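Long-range contacts in alpha-1,3-glucanase (PDB 5ZRU), which hydrolyses alpha-1,3-glucan as a family GH87 glycoside hydrolase, the chain here being the catalytic unit of a longer protein: residues G415-T421 against N448-S454; T497-A501 against P536-A540; I520-K525 against N559-H563. All blocks are in the same frame, centred on the assembly; numbering follows the deposited sequence.

Contact 1: residues G415-T421 against N448-S454; sequences GSGHKAT and NTGIVFS
Two successive coils of a right-handed parallel beta-helix stack here, in the D2 part of the catalytic unit. Strands 419-421 and 451-454 run parallel at 7°, their axes 4.7 Å apart. The register pairs Lys419 with Val452, Ala420 with Phe453 and Thr421 with Ser454. Three hydrogen bonds join them: Val452 N to His418 O (3.1 Å), Ala420 N to Val452 O (2.9 Å) and Ser454 N to Ala420 O (3.0 Å). Ala420 and Phe453 point into the helix interior. Ala420 CB lies 3.7 Å from Phe453 CD2, and Phe412 and Phe489 meet the Phe453 ring (chi1 m). Lys419, Val452, Thr421 and Ser454 lie on the other face. Before the strands, three glycines break the extended path: Gly415 (83/-153), Gly417 (78/11) and Gly450 (153/134) all have positive phi. Asn448 OD1 accepts from Gly450 N at 2.9 Å, an Asx turn, and from Gly417 N at 3.2 Å. Its ND2 donates to Lys485 O. Thr449 N donates to Ser416 OG at 3.0 Å (Ser416 chi1 t).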
loop_
_atom_site.group_PDB
_atom_site.type_symbol
_atom_site.label_atom_id
_atom_site.label_comp_id
_atom_site.label_asym_id
_atom_site.label_seq_id
_atom_site.Cartn_x
_atom_site.Cartn_y
_atom_site.Cartn_z
ATOM N N GLY A 415 -19.802 -1.770 -9.171
ATOM C CA GLY A 415 -19.699 -2.980 -9.963
ATOM C C GLY A 415 -20.296 -4.214 -9.310
ATOM O O GLY A 415 -21.224 -4.113 -8.496
ATOM N N SER A 416 -19.777 -5.391 -9.660
ATOM C CA SER A 416 -20.384 -6.637 -9.220
ATOM C C SER A 416 -19.316 -7.705 -9.021
ATOM O O SER A 416 -18.306 -7.735 -9.733
ATOM C CB SER A 416 -21.430 -7.108 -10.243
ATOM O OG SER A 416 -21.975 -8.363 -9.900
ATOM N N GLY A 417 -19.554 -8.585 -8.052
ATOM C CA GLY A 417 -18.834 -9.851 -7.955
ATOM C C GLY A 417 -17.427 -9.798 -7.393
ATOM O O GLY A 417 -16.708 -10.800 -7.484
ATOM N N HIS A 418 -17.009 -8.671 -6.824
ATOM C CA HIS A 418 -15.662 -8.552 -6.278
ATOM C C HIS A 418 -15.541 -9.354 -4.992
ATOM O O HIS A 418 -16.520 -9.564 -4.276
ATOM C CB HIS A 418 -15.329 -7.089 -5.989
ATOM C CG HIS A 418 -15.674 -6.163 -7.107
ATOM N ND1 HIS A 418 -15.208 -6.344 -8.389
ATOM C CD2 HIS A 418 -16.428 -5.035 -7.135
ATOM C CE1 HIS A 418 -15.662 -5.372 -9.163
ATOM N NE2 HIS A 418 -16.412 -4.571 -8.427
ATOM N N LYS A 419 -14.325 -9.796 -4.684
ATOM C CA LYS A 419 -14.108 -10.425 -3.393
ATOM C C LYS A 419 -12.746 -10.041 -2.846
ATOM O O LYS A 419 -11.820 -9.729 -3.593
ATOM C CB LYS A 419 -14.221 -11.944 -3.452
ATOM C CG LYS A 419 -13.084 -12.627 -4.162
ATOM C CD LYS A 419 -13.364 -14.138 -4.216
ATOM C CE LYS A 419 -12.463 -14.848 -5.207
ATOM N NZ LYS A 419 -12.597 -16.329 -5.101
ATOM N N ALA A 420 -12.641 -10.073 -1.525
ATOM C CA ALA A 420 -11.386 -9.803 -0.833
ATOM C C ALA A 420 -11.301 -10.823 0.287
ATOM O O ALA A 420 -12.097 -10.770 1.230
ATOM C CB ALA A 420 -11.333 -8.368 -0.300
ATOM N N THR A 421 -10.362 -11.763 0.185
ATOM C CA THR A 421 -10.311 -12.863 1.144
ATOM C C THR A 421 -8.879 -13.113 1.601
ATOM O O THR A 421 -7.921 -12.836 0.882
ATOM C CB THR A 421 -10.876 -14.175 0.563
ATOM O OG1 THR A 421 -9.944 -14.708 -0.385
ATOM C CG2 THR A 421 -12.225 -13.958 -0.125
ATOM N N ASN A 448 -25.079 -5.404 -8.634
ATOM C CA ASN A 448 -24.137 -6.259 -7.921
ATOM C C ASN A 448 -24.829 -7.564 -7.543
ATOM O O ASN A 448 -25.769 -7.568 -6.741
ATOM C CB ASN A 448 -23.613 -5.556 -6.674
ATOM C CG ASN A 448 -22.735 -6.454 -5.842
ATOM O OD1 ASN A 448 -22.035 -7.320 -6.377
ATOM N ND2 ASN A 448 -22.769 -6.264 -4.522
ATOM N N THR A 449 -24.364 -8.672 -8.117
ATOM C CA THR A 449 -24.879 -9.991 -7.767
ATOM C C THR A 449 -24.347 -10.485 -6.433
ATOM O O THR A 449 -24.896 -11.442 -5.871
ATOM C CB THR A 449 -24.527 -11.007 -8.862
ATOM O OG1 THR A 449 -23.101 -11.125 -8.967
ATOM C CG2 THR A 449 -25.098 -10.551 -10.201
ATOM N N GLY A 450 -23.282 -9.872 -5.927
ATOM C CA GLY A 450 -22.780 -10.202 -4.614
ATOM C C GLY A 450 -21.295 -9.927 -4.496
ATOM O O GLY A 450 -20.520 -10.296 -5.382
ATOM N N ILE A 451 -20.901 -9.285 -3.403
ATOM C CA ILE A 451 -19.511 -9.011 -3.067
ATOM C C ILE A 451 -19.205 -9.716 -1.753
ATOM O O ILE A 451 -20.061 -9.775 -0.864
ATOM C CB ILE A 451 -19.277 -7.484 -2.968
ATOM C CG1 ILE A 451 -19.210 -6.864 -4.368
ATOM C CG2 ILE A 451 -18.046 -7.139 -2.106
ATOM C CD1 ILE A 451 -19.272 -5.330 -4.367
ATOM N N VAL A 452 -18.000 -10.280 -1.635
ATOM C CA VAL A 452 -17.642 -11.107 -0.488
ATOM C C VAL A 452 -16.343 -10.601 0.126
ATOM O O VAL A 452 -15.360 -10.379 -0.591
ATOM C CB VAL A 452 -17.492 -12.589 -0.881
ATOM C CG1 VAL A 452 -16.894 -13.385 0.272
ATOM C CG2 VAL A 452 -18.836 -13.165 -1.290
ATOM N N PHE A 453 -16.334 -10.452 1.453
ATOM C CA PHE A 453 -15.118 -10.314 2.248
ATOM C C PHE A 453 -15.036 -11.519 3.171
ATOM O O PHE A 453 -16.021 -11.851 3.839
ATOM C CB PHE A 453 -15.124 -9.036 3.096
ATOM C CG PHE A 453 -15.165 -7.762 2.293
ATOM C CD1 PHE A 453 -16.374 -7.213 1.887
ATOM C CD2 PHE A 453 -13.988 -7.107 1.961
ATOM C CE1 PHE A 453 -16.410 -6.037 1.163
ATOM C CE2 PHE A 453 -14.016 -5.929 1.229
ATOM C CZ PHE A 453 -15.231 -5.390 0.831
ATOM N N SER A 454 -13.881 -12.178 3.225
ATOM C CA SER A 454 -13.824 -13.339 4.100
ATOM C C SER A 454 -12.412 -13.577 4.599
ATOM O O SER A 454 -11.431 -13.093 4.025
ATOM C CB SER A 454 -14.326 -14.611 3.407
ATOM O OG SER A 454 -13.301 -15.159 2.592
#

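Contact 2: residues T497-A501 against P536-A540; sequences TQRSA and PHPGA
Residues 536-540 come from the loop before strand 542-544, and residues 497-501 from the loop before strand 502-505. Neither segment is helix or strand. The two following strands pair in parallel, so the contact joins corner loops of neighbouring coils of the beta-helix. Pro536 leads in at the surface. At His537 the backbone is extended (-168/146). Its carbonyl O accepts from Arg499 NH2 at 2.9 Å and weakly from Arg499 NE at 3.2 Å. Arg499 reaches it with chi1 t and chi2 p. The His537 ring (chi1 p) has Arg499 NH2 over one face, 3.5 Å from His537 CE1. At the ring edge, water 1 bridges His537 NE2 (2.7 Å) and Ser500 OG (2.6 Å), while His537 ND1 bonds to Ser535 O. Pro538 carries the chain past the Arg499 side chain. Gly539 CA lies 4.2 Å from Arg499 CA and 3.5 Å from Arg499 O; a CB here would clash with that oxygen. Ala540 closes the contact twice: its N donates to Ser500 OG at 2.9 Å (Ser500 chi1 m), and its O accepts from Ala501 N at 2.9 Å. Arg499 also bonds to Thr530 O and Ser464 OG. His537 O takes the Arg499 guanidinium, Ser500 OG takes the Ala540 amide, and the imidazole meets the serine through a water: the contact is buried but polar, with no salt bridge between the segments.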
loop_
_atom_site.group_PDB
_atom_site.type_symbol
_atom_site.label_atom_id
_atom_site.label_comp_id
_atom_site.label_asym_id
_atom_site.label_seq_id
_atom_site.Cartn_x
_atom_site.Cartn_y
_atom_site.Cartn_z
ATOM N N THR A 497 -9.884 -2.230 17.788
ATOM C CA THR A 497 -10.337 -1.151 16.921
ATOM C C THR A 497 -10.286 0.192 17.650
ATOM O O THR A 497 -10.572 0.283 18.849
ATOM C CB THR A 497 -11.752 -1.448 16.421
ATOM O OG1 THR A 497 -11.708 -2.561 15.509
ATOM C CG2 THR A 497 -12.355 -0.231 15.712
ATOM N N GLN A 498 -9.907 1.236 16.908
ATOM C CA GLN A 498 -9.739 2.567 17.491
ATOM C C GLN A 498 -11.068 3.132 17.977
ATOM O O GLN A 498 -11.190 3.542 19.137
ATOM C CB GLN A 498 -9.081 3.500 16.463
ATOM C CG GLN A 498 -7.702 2.978 15.997
ATOM C CD GLN A 498 -6.967 3.937 15.073
ATOM O OE1 GLN A 498 -7.182 5.151 15.111
ATOM N NE2 GLN A 498 -6.091 3.390 14.232
ATOM N N ARG A 499 -12.072 3.187 17.100
ATOM C CA ARG A 499 -13.402 3.625 17.519
ATOM C C ARG A 499 -14.371 2.447 17.387
ATOM O O ARG A 499 -14.234 1.472 18.125
ATOM C CB ARG A 499 -13.854 4.860 16.723
ATOM C CG ARG A 499 -15.091 5.574 17.327
ATOM C CD ARG A 499 -14.843 6.071 18.775
ATOM N NE ARG A 499 -15.949 6.910 19.255
ATOM C CZ ARG A 499 -16.099 8.192 18.928
ATOM N NH1 ARG A 499 -15.209 8.781 18.143
ATOM N NH2 ARG A 499 -17.131 8.894 19.396
ATOM N N SER A 500 -15.343 2.491 16.476
ATOM C CA SER A 500 -16.281 1.378 16.348
ATOM C C SER A 500 -15.802 0.362 15.313
ATOM O O SER A 500 -15.215 0.724 14.290
ATOM C CB SER A 500 -17.689 1.871 15.988
ATOM O OG SER A 500 -18.235 2.637 17.056
ATOM N N ALA A 501 -16.055 -0.922 15.586
ATOM C CA ALA A 501 -15.558 -1.972 14.694
ATOM C C ALA A 501 -16.270 -1.955 13.343
ATOM O O ALA A 501 -15.628 -2.045 12.291
ATOM C CB ALA A 501 -15.705 -3.348 15.356
ATOM N N PRO A 536 -22.072 12.078 21.577
ATOM C CA PRO A 536 -20.824 11.472 22.063
ATOM C C PRO A 536 -21.030 10.029 22.495
ATOM O O PRO A 536 -22.085 9.653 23.008
ATOM C CB PRO A 536 -20.439 12.353 23.259
ATOM C CG PRO A 536 -21.141 13.636 23.027
ATOM C CD PRO A 536 -22.416 13.301 22.331
ATOM N N HIS A 537 -19.997 9.216 22.287
ATOM C CA HIS A 537 -20.116 7.797 22.603
ATOM C C HIS A 537 -18.757 7.120 22.568
ATOM O O HIS A 537 -17.901 7.500 21.760
ATOM C CB HIS A 537 -21.052 7.097 21.617
ATOM C CG HIS A 537 -20.569 7.117 20.195
ATOM N ND1 HIS A 537 -20.803 8.176 19.345
ATOM C CD2 HIS A 537 -19.876 6.203 19.472
ATOM C CE1 HIS A 537 -20.283 7.912 18.158
ATOM N NE2 HIS A 537 -19.714 6.721 18.209
ATOM N N PRO A 538 -18.522 6.122 23.420
ATOM C CA PRO A 538 -17.336 5.277 23.256
ATOM C C PRO A 538 -17.502 4.394 22.033
ATOM O O PRO A 538 -18.614 4.129 21.585
ATOM C CB PRO A 538 -17.300 4.434 24.539
ATOM C CG PRO A 538 -18.391 4.996 25.436
ATOM C CD PRO A 538 -19.372 5.671 24.535
ATOM N N GLY A 539 -16.376 3.929 21.494
ATOM C CA GLY A 539 -16.444 3.057 20.332
ATOM C C GLY A 539 -17.225 1.790 20.642
ATOM O O GLY A 539 -17.103 1.207 21.723
ATOM N N ALA A 540 -18.035 1.364 19.680
ATOM C CA ALA A 540 -18.909 0.210 19.824
ATOM C C ALA A 540 -18.489 -0.936 18.904
ATOM O O ALA A 540 -17.668 -0.782 17.996
ATOM C CB ALA A 540 -20.360 0.598 19.522
HETATM O O HOH W 1 -18.496 5.144 16.377
#

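Contact 3: residues I520-K525 against N559-H563; sequences INGAGK and NDIAH
Adjacent coils of the parallel beta-helix meet here, near the C-terminal end of the chain. Asn521 bridges Asn559 (CA-CA 4.7 Å) and Ala523 bridges Ile561 (4.9 Å), both in parallel. Between them segment 559-563 turns a corner at Asp560 (62/46), opposite Gly522 (96/117). Backbone hydrogen bonds follow this path: Gly522 N to Asn559 O (2.7 Å), Ala523 N to Asp560 O (3.1 Å), Ala562 N to Ala523 O (3.2 Å), and a weak one from Asn559 N to Ile520 O (2.9 Å). The apolar part centres on Ile561 (chi1 m, chi2 m). Its CD1 lies 3.8 Å from Ile520 CG2 and 3.9 Å from Ala523 CB. Gly524 (69/28) passes Ala562, where a CB would clash with Ala562 CB. Among side-chain polar pairs, Asn559 ND2 donates to Asn521 OD1 at 2.9 Å, both residues with chi1 t. Lys525, with chi1 to chi3 all m, curls back to form a salt bridge from NZ to Asp560 OD2 at 2.7 Å.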
loop_
_atom_site.group_PDB
_atom_site.type_symbol
_atom_site.label_atom_id
_atom_site.label_comp_id
_atom_site.label_asym_id
_atom_site.label_seq_id
_atom_site.Cartn_x
_atom_site.Cartn_y
_atom_site.Cartn_z
ATOM N N ILE A 520 -15.156 -9.746 17.316
ATOM C CA ILE A 520 -14.777 -8.371 17.612
ATOM C C ILE A 520 -14.164 -8.355 19.000
ATOM O O ILE A 520 -14.861 -8.553 20.007
ATOM C CB ILE A 520 -15.976 -7.420 17.525
ATOM C CG1 ILE A 520 -16.600 -7.525 16.132
ATOM C CG2 ILE A 520 -15.535 -5.993 17.843
ATOM C CD1 ILE A 520 -17.929 -6.723 15.930
ATOM N N ASN A 521 -12.867 -8.106 19.062
ATOM C CA ASN A 521 -12.129 -8.173 20.316
ATOM C C ASN A 521 -11.463 -6.822 20.532
ATOM O O ASN A 521 -10.380 -6.567 19.999
ATOM C CB ASN A 521 -11.113 -9.309 20.285
ATOM C CG ASN A 521 -10.359 -9.445 21.591
ATOM O OD1 ASN A 521 -10.733 -8.846 22.605
ATOM N ND2 ASN A 521 -9.292 -10.237 21.577
ATOM N N GLY A 522 -12.116 -5.957 21.303
ATOM C CA GLY A 522 -11.568 -4.647 21.591
ATOM C C GLY A 522 -12.103 -3.570 20.669
ATOM O O GLY A 522 -11.885 -3.615 19.455
ATOM N N ALA A 523 -12.798 -2.586 21.228
ATOM C CA ALA A 523 -13.258 -1.456 20.434
ATOM C C ALA A 523 -13.245 -0.216 21.310
ATOM O O ALA A 523 -13.253 -0.305 22.540
ATOM C CB ALA A 523 -14.657 -1.707 19.844
ATOM N N GLY A 524 -13.213 0.949 20.663
ATOM C CA GLY A 524 -13.077 2.189 21.402
ATOM C C GLY A 524 -11.719 2.364 22.041
ATOM O O GLY A 524 -11.608 3.030 23.077
ATOM N N LYS A 525 -10.674 1.774 21.456
ATOM C CA LYS A 525 -9.367 1.811 22.100
ATOM C C LYS A 525 -8.706 3.184 22.022
ATOM O O LYS A 525 -7.754 3.428 22.771
ATOM C CB LYS A 525 -8.438 0.747 21.504
ATOM C CG LYS A 525 -8.968 -0.689 21.572
ATOM C CD LYS A 525 -9.455 -1.094 22.971
ATOM C CE LYS A 525 -8.318 -1.484 23.890
ATOM N NZ LYS A 525 -8.827 -2.234 25.074
ATOM N N ASN A 559 -15.909 -8.891 22.703
ATOM C CA ASN A 559 -15.098 -8.825 23.909
ATOM C C ASN A 559 -14.456 -7.448 23.978
ATOM O O ASN A 559 -14.060 -6.904 22.944
ATOM C CB ASN A 559 -14.016 -9.915 23.913
ATOM C CG ASN A 559 -13.242 -9.956 25.216
ATOM O OD1 ASN A 559 -13.824 -10.141 26.286
ATOM N ND2 ASN A 559 -11.926 -9.780 25.136
ATOM N N ASP A 560 -14.392 -6.879 25.188
ATOM C CA ASP A 560 -13.635 -5.647 25.449
ATOM C C ASP A 560 -14.183 -4.469 24.636
ATOM O O ASP A 560 -13.436 -3.699 24.026
ATOM C CB ASP A 560 -12.139 -5.869 25.175
ATOM C CG ASP A 560 -11.271 -4.690 25.594
ATOM O OD1 ASP A 560 -11.683 -3.909 26.483
ATOM O OD2 ASP A 560 -10.178 -4.533 25.012
ATOM N N ILE A 561 -15.507 -4.322 24.641
ATOM C CA ILE A 561 -16.176 -3.257 23.899
ATOM C C ILE A 561 -16.312 -2.035 24.810
ATOM O O ILE A 561 -16.912 -2.116 25.888
ATOM C CB ILE A 561 -17.548 -3.724 23.385
ATOM C CG1 ILE A 561 -17.395 -5.000 22.556
ATOM C CG2 ILE A 561 -18.225 -2.618 22.559
ATOM C CD1 ILE A 561 -16.393 -4.876 21.385
ATOM N N ALA A 562 -15.754 -0.897 24.382
ATOM C CA ALA A 562 -15.857 0.315 25.199
ATOM C C ALA A 562 -17.312 0.721 25.435
ATOM O O ALA A 562 -17.684 1.091 26.556
ATOM C CB ALA A 562 -15.082 1.465 24.553
ATOM N N HIS A 563 -18.149 0.654 24.405
ATOM C CA HIS A 563 -19.535 1.106 24.545
ATOM C C HIS A 563 -20.317 0.129 25.417
ATOM O O HIS A 563 -20.426 -1.050 25.061
ATOM C CB HIS A 563 -20.203 1.244 23.177
ATOM C CG HIS A 563 -21.440 2.090 23.192
ATOM N ND1 HIS A 563 -22.594 1.714 23.847
ATOM C CD2 HIS A 563 -21.701 3.298 22.635
ATOM C CE1 HIS A 563 -23.512 2.652 23.693
ATOM N NE2 HIS A 563 -22.996 3.625 22.963
HETATM O O HOH W 2 -12.038 -0.810 25.770
#

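All three contacts join coils of the same parallel beta-helix. Contacts 1 and 3 reach one long sheet, but their centres lie 27 Å apart and they do not touch. Contact 2 is buried and belongs to corner loops; the other two are partly buried. Contact 1 combines regular strand pairing and an aromatic interior with glycine and asparagine turns. Contact 2 combines an arginine-to-carbonyl bond, hydrogen bonds at Ala540 and a bridging water; contact 3 adds a salt bridge. Contacts 2 and 3 alternate along the chain and touch, their centres about 7 Å apart. Arg499 O lies 2.8 Å from Gly524 N, and Gly539 O lies 2.9 Å from His563 N, both probable hydrogen bonds.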